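Local coordinates for protein 303aa long hypothetical esterase (Sulfolobus tokodaii, PDB 3AIN) that hydrolyses carboxylic esters as a thermostable, hormone-sensitive-lipase-like carboxylesterase with an alpha/beta hydrolase fold, at residues 75-80 / 141-146; 182-187 / 246-251. The protein carries 1 engineered substitution. All coordinates share one frame; numbering follows the deposited sequence.

Interaction 1: 75-80 / 141-146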
# COMPACT_ATOMS: atom_id res chain seq x y z
N THR A 75 35.52 6.89 -8.34
CA THR A 75 35.40 8.16 -7.62
C THR A 75 35.16 7.86 -6.15
O THR A 75 34.90 6.72 -5.75
CB THR A 75 34.23 9.00 -8.17
OG1 THR A 75 34.31 10.33 -7.67
CG2 THR A 75 32.89 8.38 -7.75
N ASN A 76 35.35 8.87 -5.31
CA ASN A 76 34.97 8.75 -3.92
C ASN A 76 33.52 9.23 -3.81
O ASN A 76 33.19 10.32 -4.27
CB ASN A 76 35.88 9.63 -3.04
CG ASN A 76 37.28 9.05 -2.90
OD1 ASN A 76 37.45 7.84 -2.81
ND2 ASN A 76 38.27 9.92 -2.80
N ILE A 77 32.67 8.38 -3.26
CA ILE A 77 31.21 8.58 -3.36
C ILE A 77 30.73 9.06 -1.99
O ILE A 77 30.80 8.32 -1.02
CB ILE A 77 30.54 7.25 -3.68
CG1 ILE A 77 31.08 6.71 -5.01
CG2 ILE A 77 28.99 7.38 -3.71
CD1 ILE A 77 30.88 5.22 -5.15
N LYS A 78 30.21 10.27 -1.93
CA LYS A 78 29.62 10.76 -0.67
C LYS A 78 28.35 9.96 -0.35
O LYS A 78 27.57 9.64 -1.24
CB LYS A 78 29.28 12.25 -0.77
CG LYS A 78 28.89 12.87 0.58
CD LYS A 78 28.73 14.39 0.49
CE LYS A 78 27.89 14.89 1.66
NZ LYS A 78 28.26 16.27 2.07
N ALA A 79 28.12 9.67 0.92
CA ALA A 79 26.84 9.10 1.32
C ALA A 79 26.44 9.59 2.69
O ALA A 79 27.30 10.00 3.49
CB ALA A 79 26.89 7.58 1.30
N ARG A 80 25.14 9.67 2.92
CA ARG A 80 24.65 10.11 4.23
C ARG A 80 23.95 8.95 4.93
O ARG A 80 23.11 8.25 4.33
CB ARG A 80 23.73 11.32 4.13
CG ARG A 80 23.23 11.78 5.51
CD ARG A 80 22.60 13.16 5.50
NE ARG A 80 23.63 14.18 5.26
CZ ARG A 80 23.40 15.37 4.73
NH1 ARG A 80 22.15 15.76 4.47
NH2 ARG A 80 24.43 16.15 4.40
N VAL A 141 25.42 4.24 -12.51
CA VAL A 141 25.30 2.82 -12.22
C VAL A 141 26.55 2.29 -11.51
O VAL A 141 26.46 1.51 -10.55
CB VAL A 141 25.09 2.03 -13.53
CG1 VAL A 141 25.11 0.53 -13.27
CG2 VAL A 141 23.78 2.46 -14.15
N VAL A 142 27.71 2.68 -12.03
CA VAL A 142 28.96 2.26 -11.41
C VAL A 142 28.99 2.69 -9.93
O VAL A 142 29.30 1.89 -9.05
CB VAL A 142 30.19 2.83 -12.15
CG1 VAL A 142 31.48 2.58 -11.34
CG2 VAL A 142 30.32 2.21 -13.55
N ASP A 143 28.73 3.98 -9.68
CA ASP A 143 28.68 4.47 -8.30
C ASP A 143 27.63 3.76 -7.45
O ASP A 143 27.86 3.46 -6.27
CB ASP A 143 28.42 5.97 -8.26
CG ASP A 143 29.57 6.78 -8.80
OD1 ASP A 143 30.59 6.19 -9.20
OD2 ASP A 143 29.42 8.02 -8.88
N SER A 144 26.44 3.57 -8.00
CA SER A 144 25.38 2.92 -7.22
C SER A 144 25.73 1.51 -6.81
O SER A 144 25.49 1.12 -5.66
CB SER A 144 24.04 2.98 -7.97
OG SER A 144 23.65 4.34 -8.19
N PHE A 145 26.34 0.76 -7.72
CA PHE A 145 26.71 -0.62 -7.42
C PHE A 145 27.92 -0.62 -6.46
O PHE A 145 27.97 -1.41 -5.53
CB PHE A 145 27.08 -1.38 -8.70
CG PHE A 145 27.45 -2.80 -8.46
CD1 PHE A 145 26.56 -3.64 -7.82
CD2 PHE A 145 28.79 -3.16 -8.50
CE1 PHE A 145 26.94 -4.94 -7.47
CE2 PHE A 145 29.16 -4.47 -8.22
CZ PHE A 145 28.25 -5.34 -7.65
N ASP A 146 28.88 0.24 -6.73
CA ASP A 146 30.09 0.30 -5.88
C ASP A 146 29.67 0.63 -4.44
O ASP A 146 30.19 0.05 -3.49
CB ASP A 146 31.06 1.40 -6.36
CG ASP A 146 31.84 0.99 -7.62
OD1 ASP A 146 31.74 -0.18 -8.05
OD2 ASP A 146 32.52 1.86 -8.18

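Interaction 2: 182-187 / 246-251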
# COMPACT_ATOMS: atom_id res chain seq x y z
N LEU A 182 22.96 -6.42 -10.86
CA LEU A 182 24.43 -6.56 -10.81
C LEU A 182 24.90 -7.35 -9.59
O LEU A 182 25.93 -8.02 -9.64
CB LEU A 182 25.10 -5.19 -10.83
CG LEU A 182 24.97 -4.41 -12.14
CD1 LEU A 182 25.41 -2.95 -11.98
CD2 LEU A 182 25.67 -5.08 -13.32
N SER A 183 24.14 -7.25 -8.49
CA SER A 183 24.44 -7.95 -7.24
C SER A 183 24.27 -9.46 -7.38
O SER A 183 25.08 -10.25 -6.89
CB SER A 183 23.54 -7.43 -6.10
OG SER A 183 23.80 -6.05 -5.83
N LYS A 184 23.25 -9.86 -8.13
CA LYS A 184 23.03 -11.28 -8.39
C LYS A 184 24.25 -11.88 -9.09
O LYS A 184 24.78 -12.93 -8.67
CB LYS A 184 21.76 -11.47 -9.23
CG LYS A 184 21.82 -12.61 -10.22
CD LYS A 184 20.43 -12.95 -10.73
CE LYS A 184 20.15 -12.29 -12.06
NZ LYS A 184 19.15 -13.08 -12.88
N LYS A 185 24.84 -11.10 -9.99
CA LYS A 185 25.94 -11.56 -10.81
C LYS A 185 27.20 -11.76 -9.98
O LYS A 185 28.03 -12.60 -10.32
CB LYS A 185 26.21 -10.57 -11.94
CG LYS A 185 24.97 -10.20 -12.75
CD LYS A 185 25.29 -9.13 -13.79
CE LYS A 185 25.35 -9.70 -15.19
NZ LYS A 185 24.03 -9.62 -15.88
N GLU A 186 27.27 -11.08 -8.84
CA GLU A 186 28.42 -11.17 -7.94
C GLU A 186 28.14 -11.95 -6.66
O GLU A 186 28.80 -11.71 -5.65
CB GLU A 186 28.91 -9.78 -7.55
CG GLU A 186 29.11 -8.86 -8.73
CD GLU A 186 30.50 -8.28 -8.78
OE1 GLU A 186 31.14 -8.18 -7.71
OE2 GLU A 186 30.92 -7.83 -9.87
N ASN A 187 27.06 -12.73 -6.66
CA ASN A 187 26.60 -13.46 -5.47
C ASN A 187 26.41 -12.62 -4.21
O ASN A 187 26.66 -13.09 -3.10
CB ASN A 187 27.48 -14.69 -5.18
CG ASN A 187 26.70 -15.85 -4.57
OD1 ASN A 187 27.28 -16.81 -4.05
ND2 ASN A 187 25.38 -15.72 -4.56
N LEU A 246 15.35 -5.42 -19.77
CA LEU A 246 16.06 -6.30 -20.72
C LEU A 246 16.70 -7.51 -20.03
O LEU A 246 17.10 -8.47 -20.70
CB LEU A 246 17.17 -5.52 -21.44
CG LEU A 246 16.63 -4.43 -22.37
CD1 LEU A 246 17.81 -3.61 -22.94
CD2 LEU A 246 15.80 -5.07 -23.51
N ALA A 247 16.98 -7.39 -18.74
CA ALA A 247 17.81 -8.37 -18.04
C ALA A 247 16.99 -9.63 -17.74
O ALA A 247 15.76 -9.58 -17.70
CB ALA A 247 18.35 -7.77 -16.72
N ASP A 248 17.68 -10.74 -17.48
CA ASP A 248 17.08 -11.93 -16.88
C ASP A 248 16.86 -11.69 -15.38
O ASP A 248 17.80 -11.36 -14.64
CB ASP A 248 18.01 -13.14 -17.15
CG ASP A 248 17.60 -14.40 -16.40
OD1 ASP A 248 16.76 -14.33 -15.49
OD2 ASP A 248 18.29 -15.43 -16.59
N LEU A 249 15.60 -11.71 -14.96
CA LEU A 249 15.24 -11.23 -13.63
C LEU A 249 15.07 -12.36 -12.63
O LEU A 249 14.59 -12.15 -11.53
CB LEU A 249 13.97 -10.36 -13.70
CG LEU A 249 14.01 -9.16 -14.66
CD1 LEU A 249 12.71 -8.34 -14.52
CD2 LEU A 249 15.21 -8.24 -14.43
N ASN A 250 15.42 -13.59 -13.03
CA ASN A 250 15.42 -14.70 -12.08
C ASN A 250 16.32 -14.41 -10.89
O ASN A 250 17.35 -13.76 -11.03
CB ASN A 250 15.92 -15.97 -12.78
CG ASN A 250 14.93 -16.50 -13.80
OD1 ASN A 250 14.01 -17.24 -13.45
ND2 ASN A 250 15.15 -16.17 -15.06
N ASP A 251 15.90 -14.88 -9.71
CA ASP A 251 16.75 -14.95 -8.52
C ASP A 251 17.06 -13.58 -7.94
O ASP A 251 17.97 -13.44 -7.13
CB ASP A 251 18.04 -15.73 -8.80
CG ASP A 251 17.77 -17.16 -9.29
OD1 ASP A 251 17.00 -17.86 -8.63
OD2 ASP A 251 18.21 -17.51 -10.40

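Interaction 1: 75-80 / 141-146
Segments 75-80 and 141-146 come closest at I77 and D143, their CA atoms 6.9 Å apart. At this end of the strand the polypeptide has just entered the sheet: I77 pairs through its backbone with I70, while T75 still lies in the preceding turn. The CA-CB bonds of I77, D143 and D146 all point across the gap. I77 and D143 carry most of the contact. With CG1 of I77 beside its own backbone N (chi1 -59°) and the chain then stretched out (chi2 159°), the CD1 methyl runs to the helix and settles against its backbone. CD1 lies 3.7 Å from the main-chain O of D143 and 4.0 Å from the CB of D146, three residues further along the helix. A long branched aliphatic suits this position, since it spans from strand to helix and also rests on V127 of the adjacent strand. T75 adds a second contact, in which its methyl rather than its hydroxyl meets the acid: CG2 sits 3.5 Å from OD1 and 3.7 Å from OD2 of D143, the two side chains crossing at about a right angle. The threonine hydroxyl is turned elsewhere because OG1 stands opposite the backbone N (chi1 -167°). The carboxylate of D143 obtains its polar partner from outside, in a salt bridge from OD1 to R130, on which the side chain of T75 also rests. D146 is similarly served, with S73 bonded to its OD2 and K149 to its OD1. Contact between the segments is therefore van der Waals in kind, methyls set against the main-chain O and carboxylate of D143 and the CB of D146, and the buried charge of D143 is probably balanced by R130, so that aliphatic groups lie against a buried ion pair between strand and helix.

Interaction 2: 182-187 / 246-251
K184 reaches from the last turn of helix 171-185 to the loop 246-251 and grips two main-chain carbonyls with one ammonium group. Its chain bends at chi3 (97°), which turns the tip into the curve of the loop between D248 and N250. The bond from NZ to N250 O, 2.7 Å long, lies in the carbonyl plane and uses a lone pair; the one from NZ to D248 O, 2.8 Å, comes from above that carbonyl's plane, 53° out of it. The methylenes share in this close part, for K184 CD is 3.2 Å from N250 O. A lysine fits because a long flexible arm carries several donors on a single nitrogen. The carboxylates are tied to the lysine less closely. D248 OD1 is 3.8 Å from NZ, a long salt bridge, and the same oxygen closes an Asx turn by accepting the backbone N of N250 at 2.9 Å, which helps shape the loop that offers its carbonyls to the lysine. On the solvent side, D251 lends only its CB, 4.1 Å from K184 CD, its exposed acid group standing near the ammonium without touching it, though the opposite charges may attract weakly. A methionine in place of the lysine would probably leave the carbonyls of D248 and N250 without their charged donor and the carboxylate of D248 without its distant mate. The helix ends close by in a Schellman motif, with N187, at positive phi, as its C-prime residue. L249 points away from the lysine and packs on I181 and on Y272, K275 and L276, so the loop leading into strand 255-260 is seated between helices 171-185 and 266-278.

In the fold
Both interactions fasten helices that flank the central sheet, but at different depths. Interaction 1 is largely buried, joining strand 76-83 to helix 139-153, which lies in the crossover between strands 123-127 and 164-169. Interaction 2 is a surface contact between the end of helix 171-185 and the loop before strand 255-260. The chemistry follows: aliphatic packing inside, with ionic partners supplied from elsewhere, against charged and carbonyl bonding at the rim. They share no element, yet their helices lie side by side: F145 packs against L182 and S183, and V141 meets L182, so the two contacts, about 19 Å apart between centres, are bridged by a largely nonpolar helix-helix interface.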